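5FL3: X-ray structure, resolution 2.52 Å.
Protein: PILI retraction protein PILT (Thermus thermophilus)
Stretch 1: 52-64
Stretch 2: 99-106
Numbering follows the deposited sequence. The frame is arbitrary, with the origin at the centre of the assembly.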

# COMPACT_ATOMS: atom_id res chain seq x y z
N THR A 52 -25.61 -3.01 -21.24
CA THR A 52 -25.94 -2.02 -22.26
C THR A 52 -25.81 -0.64 -21.66
O THR A 52 -25.84 -0.49 -20.43
N PRO A 53 -25.65 0.39 -22.50
CA PRO A 53 -25.64 1.75 -21.98
C PRO A 53 -26.84 2.00 -21.06
O PRO A 53 -26.69 2.57 -19.96
N LYS A 54 -28.01 1.55 -21.50
CA LYS A 54 -29.23 1.74 -20.74
C LYS A 54 -29.11 1.13 -19.34
O LYS A 54 -29.47 1.77 -18.36
N GLU A 55 -28.56 -0.08 -19.24
CA GLU A 55 -28.42 -0.73 -17.95
C GLU A 55 -27.40 -0.03 -17.04
O GLU A 55 -27.63 0.07 -15.84
N VAL A 56 -26.28 0.43 -17.61
CA VAL A 56 -25.28 1.10 -16.79
C VAL A 56 -25.87 2.38 -16.21
O VAL A 56 -25.73 2.65 -15.03
N GLU A 57 -26.58 3.13 -17.04
CA GLU A 57 -27.24 4.33 -16.56
C GLU A 57 -28.22 4.06 -15.41
O GLU A 57 -28.29 4.83 -14.45
N ALA A 58 -28.95 2.95 -15.51
CA ALA A 58 -29.96 2.60 -14.50
C ALA A 58 -29.27 2.29 -13.19
O ALA A 58 -29.71 2.72 -12.12
N ILE A 59 -28.18 1.53 -13.29
CA ILE A 59 -27.36 1.26 -12.12
C ILE A 59 -26.88 2.56 -11.48
O ILE A 59 -27.02 2.76 -10.27
N ALA A 60 -26.33 3.46 -12.31
CA ALA A 60 -25.93 4.78 -11.84
C ALA A 60 -27.08 5.51 -11.13
O ALA A 60 -26.92 5.97 -9.99
N ARG A 61 -28.24 5.62 -11.77
CA ARG A 61 -29.33 6.39 -11.17
C ARG A 61 -29.81 5.77 -9.86
O ARG A 61 -30.27 6.48 -8.96
N ALA A 62 -29.68 4.44 -9.74
CA ALA A 62 -30.06 3.72 -8.54
C ALA A 62 -29.11 3.97 -7.38
O ALA A 62 -29.46 3.74 -6.23
N LEU A 63 -27.90 4.43 -7.67
CA LEU A 63 -26.89 4.66 -6.65
C LEU A 63 -26.82 6.10 -6.13
O LEU A 63 -26.33 6.35 -5.04
N LEU A 64 -27.31 7.05 -6.92
CA LEU A 64 -27.19 8.46 -6.58
C LEU A 64 -28.38 9.00 -5.80
O LEU A 64 -29.51 8.57 -5.97
N GLY A 99 -20.15 7.95 -25.30
CA GLY A 99 -21.54 8.35 -25.20
C GLY A 99 -22.27 7.67 -24.07
O GLY A 99 -23.48 7.84 -23.88
N SER A 100 -21.54 6.89 -23.29
CA SER A 100 -22.20 6.02 -22.34
C SER A 100 -21.63 6.19 -20.94
O SER A 100 -20.45 6.52 -20.78
N PHE A 101 -22.47 5.98 -19.93
CA PHE A 101 -21.99 6.02 -18.55
C PHE A 101 -21.15 4.80 -18.25
O PHE A 101 -21.35 3.71 -18.80
N GLY A 102 -20.17 5.01 -17.38
CA GLY A 102 -19.35 3.94 -16.84
C GLY A 102 -19.31 4.08 -15.33
O GLY A 102 -19.59 5.14 -14.78
N LEU A 103 -18.94 3.00 -14.66
CA LEU A 103 -18.95 3.01 -13.21
C LEU A 103 -17.82 2.16 -12.68
O LEU A 103 -17.64 1.00 -13.08
N VAL A 104 -17.01 2.74 -11.80
CA VAL A 104 -15.96 1.97 -11.15
C VAL A 104 -16.13 2.13 -9.65
O VAL A 104 -16.07 3.23 -9.12
N MET A 105 -16.36 1.01 -8.98
CA MET A 105 -16.62 1.02 -7.56
C MET A 105 -15.47 0.35 -6.82
O MET A 105 -15.09 -0.78 -7.16
N ARG A 106 -14.91 1.04 -5.82
CA ARG A 106 -13.87 0.44 -4.98
C ARG A 106 -14.41 0.08 -3.58
O ARG A 106 -15.07 0.90 -2.93

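The contact between the helix that begins at Pro-53 and the strand that begins at Ser-100 is a small, mainly apolar packing of one helix face against a strand, with no direct hydrogen bond across it and a single water joining the two backbones near the N-terminal end of the helix. The axes approach to 7.4 Å with an angle of 54° between their N-to-C directions, and 417 Å² is buried, both sides summed. The backbone register runs the same way, with CA atoms 5.5 Å apart for Pro-53 and Ser-100, 5.9 Å for Glu-57 and Phe-101, and 7.3 Å for Ala-60 and Leu-103, so the backbones diverge toward Leu-103.

Helical periodicity selects the inward residues. The CA-to-CB bonds of Val-56, Ile-59, Ala-60 and Leu-63 point toward the strand, while those of Thr-52 and Lys-54 point away. On the strand, Ser-100, Phe-101, Leu-103 and Met-105 point toward the helix.

Where the backbones lie closer, Val-56 (chi1 180°, t) brings CG1 to 3.1 Å from Phe-101 O, a tight carbon-to-oxygen approach, and to 4.1 Å from Phe-101 CB. The same CG1 lies 4.1 Å from Gly-102 CA, so this methyl packs against the strand backbone itself. Phe-101 (chi1 m, -78°) has the largest area covered by the opposing stretch, 87 Å². Its ring meets Glu-57 at the edge, near the ring plane, with Glu-57 CG 3.9 Å from Phe-101 CD2; Glu-57 OE2 also comes within 4.1 Å of Phe-101 CE2.

Farther along, Leu-103 (chi1 t, chi2 p) spans the wider gap. Its CD2 lies 3.6 Å from Ile-59 CG2, 3.7 Å from Leu-63 CD1 and 4.4 Å from Ala-60 N, placing one methyl among three residues of the first stretch. Ile-59 and Leu-63 both adopt the mt rotamer. Leu-63 CD1 also reaches to 4.1 Å from Met-105 CE, and the chi3 of Met-105 (p, 55°) sets the direction of that terminal methyl.

Polar groups are concentrated at the beginning of the contact. Water 1 donates to Pro-53 O at 3.0 Å and accepts from Phe-101 N, with 3.0 Å between the water O and that nitrogen, so it links a helix carbonyl to a strand amide. Ser-100 (chi1 t) donates from OG to Phe-101 O at 3.2 Å within its own stretch, while Pro-53 CB packs 3.6 Å from Ser-100 OG.

Apart from Arg-106 NH1, which is bonded elsewhere in the structure, the remaining side-chain bonds stay within the first stretch. Thr-52 (chi1 p) caps the helix: its OG1 accepts from Glu-55 N at 3.1 Å, and Thr-52 N donates in return to Glu-55 OE1 at 2.7 Å. One turn beyond Glu-57, Arg-61 forms a salt bridge, with NH2 2.8 Å from Glu-57 OE2. The carboxylate of Glu-57 is thus paired with Arg-61 within the first stretch.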

# COMPACT_ATOMS: atom_id res chain seq x y z
CB THR A 52 -27.38 -2.21 -22.80
OG1 THR A 52 -28.31 -1.93 -21.75
CG2 THR A 52 -27.58 -3.64 -23.34
CB PRO A 53 -25.73 2.61 -23.24
CG PRO A 53 -25.11 1.77 -24.30
CD PRO A 53 -25.32 0.34 -23.94
CB LYS A 54 -30.44 1.16 -21.48
CG LYS A 54 -31.65 2.10 -21.46
CD LYS A 54 -32.36 2.18 -22.82
CE LYS A 54 -33.39 3.30 -22.84
NZ LYS A 54 -34.11 3.46 -24.14
CB GLU A 55 -28.02 -2.18 -18.11
CG GLU A 55 -29.12 -3.09 -18.56
CD GLU A 55 -28.56 -4.39 -19.10
OE1 GLU A 55 -27.60 -4.31 -19.90
OE2 GLU A 55 -29.05 -5.48 -18.72
CB VAL A 56 -23.98 1.42 -17.56
CG1 VAL A 56 -22.98 2.12 -16.65
CG2 VAL A 56 -23.37 0.15 -18.11
CB GLU A 57 -27.98 5.00 -17.70
CG GLU A 57 -28.66 6.29 -17.32
CD GLU A 57 -29.11 7.07 -18.54
OE1 GLU A 57 -29.07 6.48 -19.65
OE2 GLU A 57 -29.49 8.25 -18.40
CB ALA A 58 -30.82 1.41 -14.96
CB ILE A 59 -26.19 0.39 -12.48
CG1 ILE A 59 -26.70 -1.01 -12.85
CG2 ILE A 59 -25.20 0.36 -11.33
CD1 ILE A 59 -25.64 -1.94 -13.29
CB ALA A 60 -25.41 5.61 -12.99
CB ARG A 61 -30.50 6.53 -12.15
CG ARG A 61 -30.12 7.22 -13.44
CD ARG A 61 -31.31 7.80 -14.21
NE ARG A 61 -30.79 8.50 -15.39
CZ ARG A 61 -30.43 9.79 -15.41
NH1 ARG A 61 -30.57 10.53 -14.31
NH2 ARG A 61 -29.95 10.33 -16.52
CB ALA A 62 -30.13 2.24 -8.82
CB LEU A 63 -25.51 4.24 -7.17
CG LEU A 63 -25.40 2.74 -7.42
CD1 LEU A 63 -24.00 2.40 -7.85
CD2 LEU A 63 -25.78 1.98 -6.18
CB LEU A 64 -27.02 9.28 -7.85
CG LEU A 64 -25.79 8.98 -8.69
CD1 LEU A 64 -25.89 9.76 -9.99
CD2 LEU A 64 -24.53 9.35 -7.89
CB SER A 100 -22.08 4.58 -22.79
OG SER A 100 -22.59 3.74 -21.79
CB PHE A 101 -23.13 6.13 -17.54
CG PHE A 101 -23.70 7.52 -17.42
CD1 PHE A 101 -22.89 8.59 -17.07
CD2 PHE A 101 -25.04 7.77 -17.67
CE1 PHE A 101 -23.40 9.89 -16.96
CE2 PHE A 101 -25.56 9.07 -17.56
CZ PHE A 101 -24.74 10.12 -17.20
CB LEU A 103 -20.29 2.51 -12.70
CG LEU A 103 -20.84 3.01 -11.36
CD1 LEU A 103 -20.89 4.52 -11.37
CD2 LEU A 103 -22.22 2.41 -11.08
CB VAL A 104 -14.55 2.41 -11.57
CG1 VAL A 104 -13.53 1.59 -10.80
CG2 VAL A 104 -14.35 2.21 -13.06
CB MET A 105 -17.93 0.30 -7.27
CG MET A 105 -19.02 0.72 -8.21
SD MET A 105 -20.59 -0.04 -7.81
CE MET A 105 -20.79 0.44 -6.10
CB ARG A 106 -12.67 1.38 -4.85
CG ARG A 106 -11.57 0.85 -3.95
CD ARG A 106 -10.42 1.83 -3.90
NE ARG A 106 -10.90 3.18 -3.59
CZ ARG A 106 -11.11 3.63 -2.35
NH1 ARG A 106 -10.85 2.84 -1.30
NH2 ARG A 106 -11.56 4.86 -2.16
O HOH W 1 -25.34 5.18 -20.50